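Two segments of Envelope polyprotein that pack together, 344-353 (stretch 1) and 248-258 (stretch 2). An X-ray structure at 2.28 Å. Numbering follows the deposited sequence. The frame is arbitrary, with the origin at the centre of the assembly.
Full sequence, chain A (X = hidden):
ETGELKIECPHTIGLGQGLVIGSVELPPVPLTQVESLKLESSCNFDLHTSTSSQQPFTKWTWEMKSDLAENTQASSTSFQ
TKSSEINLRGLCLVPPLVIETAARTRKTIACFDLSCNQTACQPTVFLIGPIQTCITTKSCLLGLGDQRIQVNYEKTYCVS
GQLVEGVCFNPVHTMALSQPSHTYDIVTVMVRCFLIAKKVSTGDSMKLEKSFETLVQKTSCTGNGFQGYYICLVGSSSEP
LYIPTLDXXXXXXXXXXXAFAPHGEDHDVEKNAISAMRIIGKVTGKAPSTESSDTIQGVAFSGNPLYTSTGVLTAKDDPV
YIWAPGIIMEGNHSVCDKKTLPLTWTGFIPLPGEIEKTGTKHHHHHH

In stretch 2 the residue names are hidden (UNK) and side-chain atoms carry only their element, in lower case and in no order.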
# COMPACT_ATOMS: atom_id res chain seq x y z
N THR A 344 2.25 0.18 1.35
CA THR A 344 0.95 -0.23 0.85
C THR A 344 0.47 -1.43 1.64
O THR A 344 1.26 -2.14 2.24
CB THR A 344 0.97 -0.62 -0.63
OG1 THR A 344 1.66 -1.87 -0.80
CG2 THR A 344 1.64 0.48 -1.47
N TRP A 345 -0.84 -1.62 1.66
CA TRP A 345 -1.48 -2.67 2.44
C TRP A 345 -2.75 -3.10 1.73
O TRP A 345 -3.58 -2.26 1.37
CB TRP A 345 -1.82 -2.18 3.85
CG TRP A 345 -2.38 -3.26 4.75
CD1 TRP A 345 -1.67 -4.08 5.56
CD2 TRP A 345 -3.75 -3.62 4.90
NE1 TRP A 345 -2.52 -4.94 6.23
CE2 TRP A 345 -3.80 -4.68 5.84
CE3 TRP A 345 -4.95 -3.15 4.35
CZ2 TRP A 345 -5.01 -5.29 6.23
CZ3 TRP A 345 -6.16 -3.75 4.74
CH2 TRP A 345 -6.18 -4.81 5.68
N THR A 346 -2.87 -4.40 1.51
CA THR A 346 -4.00 -4.99 0.83
C THR A 346 -4.60 -6.03 1.76
O THR A 346 -3.90 -6.90 2.30
CB THR A 346 -3.58 -5.61 -0.53
OG1 THR A 346 -2.99 -4.59 -1.37
CG2 THR A 346 -4.78 -6.17 -1.26
N GLY A 347 -5.91 -5.91 1.99
CA GLY A 347 -6.65 -6.86 2.80
C GLY A 347 -8.13 -6.87 2.49
O GLY A 347 -8.54 -6.36 1.46
N PHE A 348 -8.91 -7.49 3.36
CA PHE A 348 -10.34 -7.69 3.15
C PHE A 348 -11.11 -7.33 4.41
O PHE A 348 -10.66 -7.63 5.52
CB PHE A 348 -10.62 -9.13 2.75
CG PHE A 348 -9.91 -9.54 1.49
CD1 PHE A 348 -8.60 -10.02 1.53
CD2 PHE A 348 -10.53 -9.41 0.25
CE1 PHE A 348 -7.94 -10.39 0.36
CE2 PHE A 348 -9.88 -9.79 -0.92
CZ PHE A 348 -8.58 -10.27 -0.87
N ILE A 349 -12.25 -6.67 4.24
CA ILE A 349 -13.16 -6.37 5.35
C ILE A 349 -14.59 -6.75 4.97
O ILE A 349 -15.00 -6.62 3.80
CB ILE A 349 -13.09 -4.89 5.80
CG1 ILE A 349 -13.60 -3.93 4.71
CG2 ILE A 349 -11.66 -4.55 6.21
CD1 ILE A 349 -13.76 -2.50 5.17
N PRO A 350 -15.38 -7.21 5.97
CA PRO A 350 -16.79 -7.46 5.74
C PRO A 350 -17.59 -6.16 5.72
O PRO A 350 -17.40 -5.32 6.59
CB PRO A 350 -17.17 -8.32 6.94
CG PRO A 350 -16.27 -7.88 8.04
CD PRO A 350 -14.98 -7.52 7.36
N LEU A 351 -18.45 -5.99 4.73
CA LEU A 351 -19.35 -4.84 4.67
C LEU A 351 -20.80 -5.27 4.75
O LEU A 351 -21.20 -6.22 4.09
CB LEU A 351 -19.18 -4.05 3.38
CG LEU A 351 -17.87 -3.30 3.16
CD1 LEU A 351 -17.71 -2.70 1.77
CD2 LEU A 351 -17.73 -2.20 4.19
N PRO A 352 -21.61 -4.55 5.54
CA PRO A 352 -23.04 -4.76 5.52
C PRO A 352 -23.67 -4.03 4.34
O PRO A 352 -23.22 -2.94 3.97
CB PRO A 352 -23.49 -4.14 6.84
CG PRO A 352 -22.54 -3.02 7.06
CD PRO A 352 -21.24 -3.45 6.45
N GLY A 353 -24.69 -4.64 3.74
CA GLY A 353 -25.39 -4.07 2.59
C GLY A 353 -26.47 -4.98 2.04
O GLY A 353 -27.07 -5.74 2.80
N UNK A 248 -15.89 5.93 12.17
CA UNK A 248 -16.27 5.19 10.97
C UNK A 248 -16.00 3.70 11.13
O UNK A 248 -14.84 3.29 11.26
c UNK A 248 -16.02 5.29 8.43
c UNK A 248 -15.48 5.74 9.77
o UNK A 248 -16.25 6.19 7.58
o UNK A 248 -16.18 4.07 8.17
N UNK A 249 -17.05 2.90 10.99
CA UNK A 249 -16.97 1.46 11.19
C UNK A 249 -15.97 0.76 10.24
O UNK A 249 -15.39 -0.26 10.59
c UNK A 249 -18.88 0.52 9.76
c UNK A 249 -19.81 -0.01 7.19
c UNK A 249 -20.28 1.12 7.85
c UNK A 249 -18.37 0.79 11.14
c UNK A 249 -18.89 -0.88 7.80
o UNK A 249 -20.23 -0.30 5.92
c UNK A 249 -19.82 1.38 9.14
c UNK A 249 -18.44 -0.61 9.07
N UNK A 250 -15.78 1.32 9.07
CA UNK A 250 -14.88 0.76 8.06
C UNK A 250 -13.44 1.03 8.39
O UNK A 250 -12.61 0.16 8.23
c UNK A 250 -16.86 1.83 4.98
n UNK A 250 -16.88 3.27 5.27
n UNK A 250 -16.78 5.51 4.75
c UNK A 250 -15.17 1.34 6.70
c UNK A 250 -16.60 1.08 6.25
n UNK A 250 -16.58 3.93 3.06
c UNK A 250 -16.75 4.23 4.36
N UNK A 251 -13.15 2.23 8.89
CA UNK A 251 -11.84 2.56 9.41
C UNK A 251 -11.48 1.60 10.53
O UNK A 251 -10.37 1.08 10.54
c UNK A 251 -11.79 4.00 9.90
o UNK A 251 -10.62 4.26 10.65
N UNK A 252 -12.41 1.39 11.47
CA UNK A 252 -12.18 0.48 12.58
C UNK A 252 -11.87 -0.93 12.08
O UNK A 252 -11.00 -1.60 12.60
c UNK A 252 -13.36 0.45 13.56
N UNK A 253 -12.60 -1.37 11.09
CA UNK A 253 -12.37 -2.66 10.51
C UNK A 253 -11.04 -2.81 9.81
O UNK A 253 -10.39 -3.86 9.94
c UNK A 253 -13.51 -3.02 9.56
o UNK A 253 -16.72 -4.61 10.03
c UNK A 253 -14.71 -3.49 10.33
c UNK A 253 -15.82 -3.97 9.44
o UNK A 253 -15.81 -3.72 8.20
N UNK A 254 -10.62 -1.76 9.10
CA UNK A 254 -9.36 -1.81 8.39
C UNK A 254 -8.21 -1.83 9.39
O UNK A 254 -7.25 -2.58 9.23
c UNK A 254 -10.19 -0.75 6.26
c UNK A 254 -7.78 -0.58 6.87
c UNK A 254 -9.20 -0.64 7.42
N UNK A 255 -8.31 -0.99 10.42
CA UNK A 255 -7.27 -0.94 11.42
C UNK A 255 -7.12 -2.26 12.14
O UNK A 255 -5.99 -2.65 12.41
c UNK A 255 -7.05 1.53 12.01
c UNK A 255 -7.77 2.56 12.86
c UNK A 255 -7.50 0.15 12.45
c UNK A 255 -5.55 1.70 12.12
N UNK A 256 -8.23 -2.90 12.50
CA UNK A 256 -8.15 -4.19 13.18
C UNK A 256 -7.51 -5.27 12.28
O UNK A 256 -6.58 -5.94 12.73
c UNK A 256 -9.48 -4.60 13.81
o UNK A 256 -10.46 -4.61 12.85
N UNK A 257 -7.92 -5.35 11.02
CA UNK A 257 -7.29 -6.29 10.08
C UNK A 257 -5.80 -5.95 9.87
O UNK A 257 -4.98 -6.86 9.78
n UNK A 257 -13.28 -8.95 9.81
c UNK A 257 -9.82 -8.22 8.55
n UNK A 257 -12.17 -6.96 10.13
n UNK A 257 -11.17 -8.76 8.88
c UNK A 257 -8.03 -6.38 8.77
c UNK A 257 -12.18 -8.21 9.60
c UNK A 257 -9.49 -6.77 8.88
N UNK A 258 -5.44 -4.67 9.84
CA UNK A 258 -4.02 -4.28 9.80
C UNK A 258 -3.28 -4.76 11.03
O UNK A 258 -2.17 -5.25 10.92
c UNK A 258 -4.15 -0.15 6.43
s UNK A 258 -3.98 -0.43 8.18
c UNK A 258 -4.05 -2.23 8.26
c UNK A 258 -3.83 -2.76 9.67

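Position 248 has two side-chain carbons, the second carrying two oxygens. It touches nothing on stretch 1. This is Asp-248, the N-cap of the helix. Its OD1 accepts from the backbone N of residue 250 at 2.9 Å.

Position 249 has one carbon, then a six-carbon ring bearing one oxygen. That oxygen lies 3.4 Å from Pro-352 CD and 3.6 Å from Leu-351 CD2. The residue is Tyr-249. Its CA-to-CB bond points sideways, but the ring end comes nearer the strand.

Position 250 has three carbons, a nitrogen, then a carbon carrying two more nitrogens. One of its carbons is 4.0 Å from Leu-351 CD2. This is Arg-250. Its guanidinium turns back to Asp-248, and NH2 forms a salt bridge with OD2 of that residue at 3.0 Å.

Position 251 has one carbon and one oxygen. CB points away from the strand. It is Ser-251, whose OG is hydrogen-bonded elsewhere in the structure.

Position 252 has a single carbon, out of reach of the strand. It is Ala-252.

Position 253 has three carbons, the third carrying two oxygens. CB points toward the strand, and one oxygen is 2.8 Å from Pro-350 O. The chain is unbranched up to its carboxylate, so this is Glu-253. Two oxygens this close suggest that the acid holds a proton.

Position 254 has three carbons, forked at the first. One branch carbon is 4.1 Å from Trp-345 CZ3, and the other is 4.1 Å from Ile-349 CG2. It is Val-254.

Position 255 has four carbons, forked at the second. Its CA-to-CB bond points away from the strand. It is Leu-255.

Position 256 has one carbon and one oxygen, with no contact across. It is Ser-256.

Position 257 has three carbons, a nitrogen, then a carbon carrying two nitrogens. A terminal nitrogen is 3.3 Å from Pro-350 CD. This is Arg-257. Pro-350 CD lies over one face of its guanidinium, and Arg-257 CD is 3.2 Å from Phe-348 O.

Position 258 has two carbons, a sulfur and a last carbon, unbranched. The second carbon is 3.5 Å from Trp-345 CE2. It is Met-258, with CG over the face of the indole five-membered ring.

The helix and strand run at 138°, and their closest CA pair is Ile-349 and Glu-253, 6.4 Å apart. The contact is mainly one of packing, with no clear hydrogen bond across it. Trp-345 packs against Val-254, Arg-257 and Met-258. Ile-349 fills the middle, while Leu-351 and Pro-352 meet Tyr-249.

Stretch 2 (248-258) DYRSAEVLSRM
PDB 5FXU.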